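Local coordinates for protein succinyl-CoA ligase (ADP-forming) subunit alpha (Methanosaeta concilii, PDB 6HXI) that binds coenzyme A in a CoA-ligase-type alpha/beta portion and carries a helical C-terminal portion related to citrate synthase, at residues I134-A139 with P208-L213; G173-S178 with D214-Y219; N512-E517 with M552-A557; E517-A522 with G545-D550. One frame throughout, in Å; residues are numbered along the deposited sequence.

Interaction 1: I134-A139 with P208-L213; sequences IVIGPA and PGSNML. With COA (coenzyme A), chain G.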
# COMPACT_ATOMS: atom_id res chain seq x y z
N ILE B 134 24.66 -30.55 42.28
CA ILE B 134 23.80 -29.98 43.33
C ILE B 134 22.44 -29.55 42.78
O ILE B 134 22.39 -28.89 41.74
CB ILE B 134 24.52 -28.85 44.14
CG1 ILE B 134 25.70 -29.42 44.97
CG2 ILE B 134 23.58 -28.04 45.05
CD1 ILE B 134 27.07 -29.20 44.34
N VAL B 135 21.36 -29.93 43.47
CA VAL B 135 20.02 -29.46 43.12
C VAL B 135 19.51 -28.64 44.32
O VAL B 135 19.37 -29.18 45.41
CB VAL B 135 19.01 -30.56 42.67
CG1 VAL B 135 17.60 -29.98 42.49
CG2 VAL B 135 19.46 -31.23 41.39
N ILE B 136 19.27 -27.34 44.11
CA ILE B 136 18.71 -26.47 45.12
C ILE B 136 17.24 -26.37 44.73
O ILE B 136 16.92 -25.96 43.62
CB ILE B 136 19.41 -25.08 45.26
CG1 ILE B 136 20.86 -25.25 45.80
CG2 ILE B 136 18.63 -24.15 46.18
CD1 ILE B 136 21.84 -24.47 45.07
N GLY B 137 16.37 -26.83 45.61
CA GLY B 137 14.94 -26.87 45.38
C GLY B 137 14.43 -28.29 45.29
O GLY B 137 15.13 -29.21 45.72
N PRO B 138 13.20 -28.53 44.79
CA PRO B 138 12.23 -27.56 44.22
C PRO B 138 11.59 -26.65 45.26
O PRO B 138 11.87 -26.80 46.45
CB PRO B 138 11.17 -28.47 43.54
CG PRO B 138 11.77 -29.86 43.51
CD PRO B 138 12.68 -29.91 44.70
N ALA B 139 10.73 -25.72 44.80
CA ALA B 139 9.97 -24.79 45.64
C ALA B 139 10.87 -23.86 46.47
O ALA B 139 10.64 -23.65 47.66
CB ALA B 139 8.97 -25.55 46.53
N PRO B 208 13.79 -32.82 49.34
CA PRO B 208 14.46 -31.78 48.54
C PRO B 208 15.58 -32.35 47.66
O PRO B 208 15.97 -33.50 47.84
CB PRO B 208 14.99 -30.82 49.60
CG PRO B 208 15.26 -31.73 50.82
CD PRO B 208 14.28 -32.85 50.74
N GLY B 209 16.08 -31.54 46.73
CA GLY B 209 17.18 -31.91 45.85
C GLY B 209 18.47 -32.04 46.63
O GLY B 209 19.31 -32.90 46.34
N SER B 210 18.60 -31.19 47.67
CA SER B 210 19.73 -31.17 48.60
C SER B 210 19.17 -30.84 49.99
O SER B 210 18.27 -30.01 50.12
CB SER B 210 20.77 -30.13 48.19
OG SER B 210 20.20 -28.84 48.04
N ASN B 211 19.67 -31.54 51.00
CA ASN B 211 19.26 -31.36 52.38
C ASN B 211 20.05 -30.22 52.99
O ASN B 211 21.05 -29.78 52.41
CB ASN B 211 19.48 -32.68 53.16
CG ASN B 211 18.46 -33.73 52.75
OD1 ASN B 211 18.74 -34.62 51.94
ND2 ASN B 211 17.21 -33.57 53.21
N MET B 212 19.59 -29.69 54.13
CA MET B 212 20.28 -28.59 54.79
C MET B 212 21.72 -28.95 55.12
O MET B 212 22.61 -28.10 54.94
CB MET B 212 19.55 -28.14 56.05
CG MET B 212 18.31 -27.31 55.79
SD MET B 212 17.50 -26.96 57.37
CE MET B 212 16.33 -25.92 56.88
N LEU B 213 21.97 -30.20 55.59
CA LEU B 213 23.31 -30.66 55.98
C LEU B 213 24.33 -30.58 54.85
O LEU B 213 25.47 -30.23 55.13
CB LEU B 213 23.31 -32.08 56.61
CG LEU B 213 24.67 -32.58 57.15
CD1 LEU B 213 25.19 -31.69 58.30
CD2 LEU B 213 24.60 -34.04 57.55
N1A COA G . -0.81 -22.05 24.33
C2A COA G . -0.56 -23.17 25.02
N3A COA G . 0.10 -23.31 26.18
C4A COA G . 0.60 -22.14 26.60
C5A COA G . 0.43 -20.90 25.99
C6A COA G . -0.34 -20.87 24.81
N6A COA G . -0.66 -19.75 24.17
N7A COA G . 1.17 -19.93 26.65
C8A COA G . 1.74 -20.58 27.63
N9A COA G . 1.44 -21.92 27.66
C1B COA G . 1.94 -22.93 28.60
C2B COA G . 3.46 -23.05 28.68
O2B COA G . 3.98 -23.85 27.62
C3B COA G . 3.60 -23.73 30.05
O3B COA G . 3.35 -25.15 29.98
P3B COA G . 3.97 -26.21 31.00
O7A COA G . 3.62 -25.74 32.37
O8A COA G . 3.35 -27.51 30.63
O9A COA G . 5.48 -26.25 30.69
C4B COA G . 2.42 -23.18 30.86
O4B COA G . 1.51 -22.61 29.90
C5B COA G . 2.77 -22.17 31.92
O5B COA G . 3.70 -21.24 31.34
P1A COA G . 5.00 -20.70 32.18
O1A COA G . 5.63 -19.49 31.60
O2A COA G . 6.00 -21.81 32.46
O3A COA G . 4.19 -20.36 33.51
P2A COA G . 4.36 -19.60 34.90
O4A COA G . 3.96 -18.19 34.74
O5A COA G . 3.44 -20.31 35.86
O6A COA G . 5.92 -19.73 35.33
CBP COA G . 7.02 -20.32 37.43
CCP COA G . 6.41 -20.83 36.12
CDP COA G . 7.56 -21.53 38.21
CEP COA G . 8.18 -19.34 37.15
CAP COA G . 5.92 -19.59 38.24
OAP COA G . 4.72 -20.35 38.28
C9P COA G . 6.29 -19.17 39.66
O9P COA G . 6.93 -18.13 39.84
N8P COA G . 5.87 -19.96 40.66
C7P COA G . 6.23 -19.73 42.05
C6P COA G . 7.08 -20.84 42.60
C5P COA G . 7.38 -20.67 44.07
O5P COA G . 6.58 -20.09 44.81
N4P COA G . 8.54 -21.16 44.50
C3P COA G . 9.02 -20.98 45.86
C2P COA G . 9.66 -19.62 46.08
S1P COA G . 10.36 -19.69 47.76
O HOH W 1 21.99 -32.07 45.57
O HOH W 2 17.22 -28.31 47.80
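The C-terminal end of strand 134-136, an outermost strand of the Rossmann-like CoA-binding sheet, meets here the loop that leads into helix 212-221, so the contact joins two alpha/beta units beside the coenzyme A pocket. Backbone proximity is greatest at Val135 and Gly209, whose CA atoms lie 4.6 Å apart. Gly209 N donates to Gly137 O at 2.7 Å, arriving nearly along the C=O axis (166° at the oxygen). Ser210 sets its OG in the crowded position between its own N and C (chi1 54°) and donates to Val135 O at 2.8 Å, from above that carbonyl's plane. Having no side chain, Gly209 brings its CA to 3.9 Å from Val135 CG1. Two waters supplement these direct bonds: one joins Val135 N to Gly209 O, the other accepts from Gly137 N and Ser210 N. After the cis peptide before Pro138 the chain turns to Ala139, whose C is 3.5 Å from C3P of coenzyme A. Strand 108-111 is hydrogen-bonded to Ile134 and Ile136, helix 118-130 covers Val135 and Pro138, and Met212 and Leu213 rest on helix 239-247.

Interaction 2: G173-S178 with D214-Y219; sequences GFVSKS and DHILRY
Strand 173-176 and helix 214-219 run almost exactly antiparallel (177°), with axes 8.7 Å apart, as in a beta-alpha-beta crossover: the helix connects parallel strands 196-201 and 227-233 and lies over the strand between them. The Tyr219 ring lies between two backbone groups, with Gly173 CA over one face, 3.9 Å from the centroid in a CH-pi contact, and His215 O above the centre of the opposite face. Glycine carries no CB, so the main chain itself can rest on the ring. The polar contact across the pair is a hydrogen bond from Tyr219 OH to Phe174 O, 2.8 Å, which comes from well above the carbonyl plane and fixes the phenol's far end. Apolar packing centres on Val175, which crosses Ile216 at about a right angle with CG1 3.6 Å from Ile216 CG1, while its CG2 reaches His215 CB at 4.2 Å. Both nitrogens of His215 are held, NE2 by Ser210 OG of the loop before the helix and ND1 by Arg218 one turn on. NE2 is probably the protonated nitrogen, because ND1 accepts Arg218 NH2 at 3.2 Å, the donor being close to the imidazole plane and the bond nearly straight (167°).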
# COMPACT_ATOMS: atom_id res chain seq x y z
N GLY B 173 27.26 -18.38 57.37
CA GLY B 173 26.80 -19.39 56.42
C GLY B 173 25.38 -19.73 56.80
O GLY B 173 25.16 -20.28 57.87
N PHE B 174 24.41 -19.33 55.97
CA PHE B 174 22.98 -19.49 56.25
C PHE B 174 22.23 -20.53 55.38
O PHE B 174 22.37 -20.52 54.15
CB PHE B 174 22.25 -18.13 56.17
CG PHE B 174 20.81 -18.23 56.60
CD1 PHE B 174 20.48 -18.34 57.94
CD2 PHE B 174 19.80 -18.33 55.66
CE1 PHE B 174 19.15 -18.53 58.34
CE2 PHE B 174 18.47 -18.52 56.05
CZ PHE B 174 18.16 -18.61 57.38
N VAL B 175 21.33 -21.32 56.00
CA VAL B 175 20.49 -22.28 55.28
C VAL B 175 19.07 -22.35 55.89
O VAL B 175 18.90 -22.44 57.12
CB VAL B 175 21.18 -23.68 55.10
CG1 VAL B 175 21.30 -24.43 56.40
CG2 VAL B 175 20.47 -24.53 54.04
N SER B 176 18.05 -22.28 55.04
CA SER B 176 16.67 -22.39 55.47
C SER B 176 15.87 -23.34 54.56
O SER B 176 16.41 -23.87 53.59
CB SER B 176 16.01 -21.01 55.53
OG SER B 176 15.86 -20.45 54.23
N LYS B 177 14.60 -23.56 54.90
CA LYS B 177 13.69 -24.31 54.04
C LYS B 177 12.91 -23.27 53.23
O LYS B 177 12.85 -23.35 52.02
CB LYS B 177 12.74 -25.19 54.88
CG LYS B 177 13.25 -26.61 55.01
CD LYS B 177 12.72 -27.30 56.25
CE LYS B 177 13.14 -28.75 56.23
NZ LYS B 177 12.60 -29.54 57.38
N SER B 178 12.41 -22.23 53.91
CA SER B 178 11.62 -21.15 53.34
C SER B 178 12.42 -20.14 52.53
O SER B 178 13.48 -19.68 52.96
CB SER B 178 10.86 -20.44 54.46
OG SER B 178 10.20 -19.26 54.03
N ASP B 214 23.92 -30.85 53.59
CA ASP B 214 24.81 -30.76 52.42
C ASP B 214 25.50 -29.39 52.41
O ASP B 214 26.74 -29.33 52.39
CB ASP B 214 24.02 -30.98 51.11
CG ASP B 214 23.21 -32.27 51.02
OD1 ASP B 214 23.18 -33.02 52.02
OD2 ASP B 214 22.60 -32.51 49.95
N HIS B 215 24.68 -28.31 52.52
CA HIS B 215 25.12 -26.92 52.56
C HIS B 215 25.85 -26.60 53.84
O HIS B 215 26.89 -25.95 53.74
CB HIS B 215 23.97 -25.95 52.27
CG HIS B 215 23.23 -26.31 51.02
ND1 HIS B 215 23.76 -26.05 49.76
CD2 HIS B 215 22.06 -26.96 50.86
CE1 HIS B 215 22.89 -26.54 48.89
NE2 HIS B 215 21.85 -27.09 49.50
N ILE B 216 25.39 -27.10 55.02
CA ILE B 216 26.05 -26.87 56.31
C ILE B 216 27.49 -27.43 56.29
O ILE B 216 28.41 -26.78 56.81
CB ILE B 216 25.22 -27.35 57.54
CG1 ILE B 216 23.97 -26.46 57.72
CG2 ILE B 216 26.07 -27.34 58.83
CD1 ILE B 216 22.94 -26.91 58.78
N LEU B 217 27.67 -28.61 55.66
CA LEU B 217 28.98 -29.26 55.53
C LEU B 217 29.93 -28.47 54.64
O LEU B 217 31.12 -28.47 54.91
CB LEU B 217 28.87 -30.72 55.06
CG LEU B 217 28.29 -31.72 56.05
CD1 LEU B 217 28.23 -33.10 55.44
CD2 LEU B 217 29.08 -31.74 57.35
N ARG B 218 29.40 -27.78 53.61
CA ARG B 218 30.20 -26.91 52.75
C ARG B 218 30.66 -25.69 53.56
O ARG B 218 31.80 -25.26 53.38
CB ARG B 218 29.40 -26.42 51.55
CG ARG B 218 29.17 -27.43 50.44
CD ARG B 218 28.61 -26.76 49.19
NE ARG B 218 27.39 -25.98 49.44
CZ ARG B 218 27.35 -24.66 49.58
NH1 ARG B 218 28.47 -23.95 49.53
NH2 ARG B 218 26.21 -24.04 49.82
N TYR B 219 29.79 -25.12 54.41
CA TYR B 219 30.13 -23.96 55.24
C TYR B 219 31.22 -24.31 56.24
O TYR B 219 32.05 -23.45 56.56
CB TYR B 219 28.90 -23.42 55.99
CG TYR B 219 27.71 -23.05 55.13
CD1 TYR B 219 27.86 -22.68 53.80
CD2 TYR B 219 26.43 -23.01 55.67
CE1 TYR B 219 26.77 -22.33 53.01
CE2 TYR B 219 25.32 -22.64 54.90
CZ TYR B 219 25.50 -22.29 53.57
OH TYR B 219 24.42 -21.93 52.81

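Interaction 3: N512-E517 with M552-A557; sequences NFPSTE and MSSCGA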
# COMPACT_ATOMS: atom_id res chain seq x y z
N ASN B 512 -37.50 7.36 3.81
CA ASN B 512 -37.06 7.34 5.21
C ASN B 512 -36.29 8.56 5.76
O ASN B 512 -36.22 8.70 6.98
CB ASN B 512 -36.20 6.08 5.45
CG ASN B 512 -36.97 4.80 5.19
OD1 ASN B 512 -37.78 4.35 6.01
ND2 ASN B 512 -36.81 4.23 4.02
N PHE B 513 -35.73 9.42 4.91
CA PHE B 513 -35.01 10.57 5.47
C PHE B 513 -35.93 11.66 5.93
O PHE B 513 -36.76 12.11 5.14
CB PHE B 513 -34.00 11.17 4.47
CG PHE B 513 -32.69 10.46 4.24
CD1 PHE B 513 -32.56 9.10 4.52
CD2 PHE B 513 -31.62 11.12 3.62
CE1 PHE B 513 -31.38 8.43 4.21
CE2 PHE B 513 -30.46 10.46 3.33
CZ PHE B 513 -30.35 9.11 3.61
N PRO B 514 -35.73 12.19 7.15
CA PRO B 514 -36.56 13.32 7.59
C PRO B 514 -36.55 14.50 6.61
O PRO B 514 -37.61 15.07 6.35
CB PRO B 514 -35.97 13.67 8.96
CG PRO B 514 -35.43 12.35 9.45
CD PRO B 514 -34.81 11.76 8.22
N SER B 515 -35.37 14.81 6.03
CA SER B 515 -35.18 15.87 5.03
C SER B 515 -34.28 15.40 3.88
O SER B 515 -33.31 14.69 4.11
CB SER B 515 -34.56 17.11 5.66
OG SER B 515 -33.20 16.89 5.99
N THR B 516 -34.62 15.81 2.64
CA THR B 516 -33.89 15.52 1.39
C THR B 516 -33.78 16.84 0.59
O THR B 516 -34.09 16.84 -0.60
CB THR B 516 -34.60 14.41 0.57
OG1 THR B 516 -35.86 14.91 0.10
CG2 THR B 516 -34.82 13.10 1.34
N GLU B 517 -33.37 17.95 1.23
CA GLU B 517 -33.24 19.28 0.59
C GLU B 517 -32.18 19.30 -0.54
O GLU B 517 -32.45 19.83 -1.63
CB GLU B 517 -32.91 20.33 1.65
CG GLU B 517 -33.21 21.76 1.24
CD GLU B 517 -32.79 22.86 2.20
OE1 GLU B 517 -31.77 22.69 2.92
OE2 GLU B 517 -33.44 23.93 2.19
N MET B 552 -26.71 13.90 7.13
CA MET B 552 -26.09 14.74 8.14
C MET B 552 -26.98 15.90 8.55
O MET B 552 -27.10 16.16 9.74
CB MET B 552 -24.72 15.20 7.69
CG MET B 552 -23.69 14.11 7.77
SD MET B 552 -22.06 14.76 7.44
CE MET B 552 -22.19 15.14 5.74
N SER B 553 -27.65 16.56 7.59
CA SER B 553 -28.62 17.61 7.87
C SER B 553 -29.84 17.04 8.61
O SER B 553 -30.43 17.73 9.43
CB SER B 553 -29.09 18.27 6.57
OG SER B 553 -28.02 18.96 5.96
N SER B 554 -30.24 15.78 8.31
CA SER B 554 -31.38 15.12 9.00
C SER B 554 -31.01 14.79 10.45
O SER B 554 -31.86 14.93 11.31
CB SER B 554 -31.82 13.86 8.26
OG SER B 554 -32.35 14.14 6.98
N CYS B 555 -29.74 14.38 10.74
CA CYS B 555 -29.28 14.07 12.11
C CYS B 555 -29.45 15.31 13.05
O CYS B 555 -29.86 15.16 14.19
CB CYS B 555 -27.85 13.50 12.14
SG CYS B 555 -26.93 13.79 13.69
N GLY B 556 -29.22 16.52 12.52
CA GLY B 556 -29.35 17.77 13.24
C GLY B 556 -28.16 18.14 14.11
O GLY B 556 -28.01 19.31 14.46
N ALA B 557 -27.29 17.16 14.46
CA ALA B 557 -26.14 17.39 15.35
C ALA B 557 -24.87 17.93 14.65
O ALA B 557 -23.86 18.21 15.33
CB ALA B 557 -25.82 16.13 16.14
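A small polar surface contact joins the turn between helices 500-512 and 517-530 to the last turn of helix 540-555, and only 153 Å² is buried between the two segments. It centres on Ser554 OG, turned anti to its own carbonyl carbon (chi1 -65°). Ser515 N donates to this oxygen at 3.2 Å with an angle of 151° at the hydrogen. The Ser554 side chain is also hydrogen-bonded to Asp550 O one turn earlier, so the hydroxyl is held between a main-chain N-H of the loop and a main-chain carbonyl of its own helix. Ser515 OG, set between its backbone N and carbonyl carbon, approaches within 3.0 Å of Ser554 OG, hydroxyl to hydroxyl. In the largely helical, citrate synthase-related C-terminal portion, this turn comes just before the N-cap residue Thr516 of the next helix. Apolar contact comes from Pro514, whose CD comes alongside the serine, 3.6 Å from Ser554 OG and 3.7 Å from Ser554 CB. Phe513 stacks edge-to-face with Phe404, and Tyr400 of helix 399-412 touches both Pro514 and Ser554. Gly556, with positive phi (81°), ends the helix, and the preceding Cys555 forms a disulfide with Cys618 of the third subunit.

Interaction 4: E517-A522 with G545-D550; sequences ELLNYA and GILFID
Asp550 points its side chain from helix 545-550 at the first turn of helix 517-522, with CG beside its own N and anti to its carbonyl carbon (chi1 -79°). The carboxylate then receives two successive backbone N-H groups, each on a syn lone pair: Leu518 N binds OD1 at 2.9 Å and Leu519 N binds OD2 at 2.8 Å. A water donates to Asp550 OD1 and accepts from Glu517 N, adding a third link. This buried negative group faces the N-terminal end of a helix, which would be expected to favour its charged form. Apolar side chains pack further along the interface. Leu518 holds CG anti to N (chi1 -167°), sending CD2 obliquely against Ile549, 3.7 Å from both CB and CG2. Leu519 adopts a similar conformation, and its CB and CD2 each lie 3.8 Å from Leu547 CD2. Ile546 divides its branches: CG2, anti to its own N, lies against the Leu518 carbonyl, and CD1 meets Ala522 CB at 3.7 Å. Helices 500-512 and 453-466 pack around the pair. The axes, 8.3 Å apart at 147°, make this a roughly antiparallel helix pair with most of its touching residues buried, consistent with a citrate synthase-type helical domain.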
# COMPACT_ATOMS: atom_id res chain seq x y z
N GLU B 517 -33.37 17.95 1.23
CA GLU B 517 -33.24 19.28 0.59
C GLU B 517 -32.18 19.30 -0.54
O GLU B 517 -32.45 19.83 -1.63
CB GLU B 517 -32.91 20.33 1.65
CG GLU B 517 -33.21 21.76 1.24
CD GLU B 517 -32.79 22.86 2.20
OE1 GLU B 517 -31.77 22.69 2.92
OE2 GLU B 517 -33.44 23.93 2.19
N LEU B 518 -30.99 18.71 -0.30
CA LEU B 518 -29.97 18.69 -1.32
C LEU B 518 -30.34 17.72 -2.44
O LEU B 518 -30.05 17.99 -3.61
CB LEU B 518 -28.58 18.47 -0.73
CG LEU B 518 -27.40 18.74 -1.68
CD1 LEU B 518 -27.42 20.16 -2.23
CD2 LEU B 518 -26.08 18.40 -1.01
N LEU B 519 -31.12 16.66 -2.10
CA LEU B 519 -31.60 15.74 -3.12
C LEU B 519 -32.64 16.43 -4.02
O LEU B 519 -32.56 16.28 -5.24
CB LEU B 519 -32.11 14.41 -2.56
CG LEU B 519 -32.78 13.47 -3.58
CD1 LEU B 519 -31.74 12.83 -4.52
CD2 LEU B 519 -33.59 12.40 -2.88
N ASN B 520 -33.54 17.25 -3.44
CA ASN B 520 -34.54 17.96 -4.23
C ASN B 520 -33.88 18.95 -5.20
O ASN B 520 -34.27 19.03 -6.36
CB ASN B 520 -35.62 18.61 -3.36
CG ASN B 520 -36.47 17.64 -2.54
OD1 ASN B 520 -36.71 16.47 -2.90
ND2 ASN B 520 -36.95 18.12 -1.40
N TYR B 521 -32.81 19.64 -4.75
CA TYR B 521 -32.01 20.54 -5.59
C TYR B 521 -31.33 19.69 -6.68
O TYR B 521 -31.39 20.03 -7.87
CB TYR B 521 -30.95 21.25 -4.71
CG TYR B 521 -30.12 22.29 -5.44
CD1 TYR B 521 -30.54 23.62 -5.53
CD2 TYR B 521 -28.90 21.95 -6.02
CE1 TYR B 521 -29.78 24.57 -6.20
CE2 TYR B 521 -28.13 22.90 -6.70
CZ TYR B 521 -28.58 24.20 -6.80
OH TYR B 521 -27.84 25.14 -7.48
N ALA B 522 -30.71 18.56 -6.28
CA ALA B 522 -30.00 17.69 -7.22
C ALA B 522 -30.87 17.22 -8.36
O ALA B 522 -30.40 17.22 -9.50
CB ALA B 522 -29.36 16.52 -6.51
N GLY B 545 -22.87 11.08 -2.42
CA GLY B 545 -22.39 12.35 -1.90
C GLY B 545 -23.51 13.28 -1.46
O GLY B 545 -23.48 13.81 -0.35
N ILE B 546 -24.53 13.45 -2.30
CA ILE B 546 -25.65 14.32 -2.04
C ILE B 546 -26.50 13.79 -0.88
O ILE B 546 -26.85 14.56 0.02
CB ILE B 546 -26.47 14.54 -3.35
CG1 ILE B 546 -25.70 15.43 -4.33
CG2 ILE B 546 -27.90 15.06 -3.07
CD1 ILE B 546 -25.97 15.11 -5.86
N LEU B 547 -26.85 12.48 -0.90
CA LEU B 547 -27.68 11.93 0.17
C LEU B 547 -26.97 11.89 1.49
O LEU B 547 -27.60 11.96 2.53
CB LEU B 547 -28.28 10.56 -0.20
CG LEU B 547 -29.29 10.58 -1.35
CD1 LEU B 547 -29.70 9.19 -1.72
CD2 LEU B 547 -30.47 11.41 -0.99
N PHE B 548 -25.62 11.80 1.45
CA PHE B 548 -24.86 11.81 2.69
C PHE B 548 -24.92 13.18 3.39
O PHE B 548 -25.10 13.23 4.61
CB PHE B 548 -23.44 11.29 2.51
CG PHE B 548 -23.05 10.54 3.76
CD1 PHE B 548 -22.52 11.21 4.86
CD2 PHE B 548 -23.24 9.17 3.85
CE1 PHE B 548 -22.20 10.52 6.03
CE2 PHE B 548 -22.94 8.48 5.02
CZ PHE B 548 -22.42 9.16 6.10
N ILE B 549 -24.91 14.29 2.60
CA ILE B 549 -25.13 15.65 3.13
C ILE B 549 -26.55 15.71 3.73
O ILE B 549 -26.73 16.25 4.82
CB ILE B 549 -24.94 16.77 2.06
CG1 ILE B 549 -23.53 16.71 1.38
CG2 ILE B 549 -25.26 18.19 2.64
CD1 ILE B 549 -22.43 16.66 2.32
N ASP B 550 -27.55 15.17 3.02
CA ASP B 550 -28.93 15.14 3.54
C ASP B 550 -29.08 14.34 4.84
O ASP B 550 -29.82 14.75 5.72
CB ASP B 550 -29.91 14.66 2.50
CG ASP B 550 -30.26 15.75 1.50
OD1 ASP B 550 -30.20 16.99 1.89
OD2 ASP B 550 -30.62 15.39 0.34
O HOH W 3 -31.80 17.81 3.90

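Overall arrangement
The four contacts fall into two distant pairs. Interactions 1 and 2 have centres 10 Å apart and share helix 212-221; Ser210 OG and His215 NE2, 2.8 Å apart in a probable hydrogen bond, connect them, and Met212 CE also packs on Ser176 C at 3.5 Å. Interactions 3 and 4, centred 9 Å apart, share Glu517 and helix 540-555, with Phe513 CE2 3.3 Å from Leu547 O. About 81 Å separates the centres of interactions 1 and 4, on opposite sides of the chain's centre. Interaction 1 reaches the coenzyme A pocket through Ala139, whereas the side chain of Phe174 is about 12 Å, and that of Ile546 about 11 Å, from a bound coenzyme A.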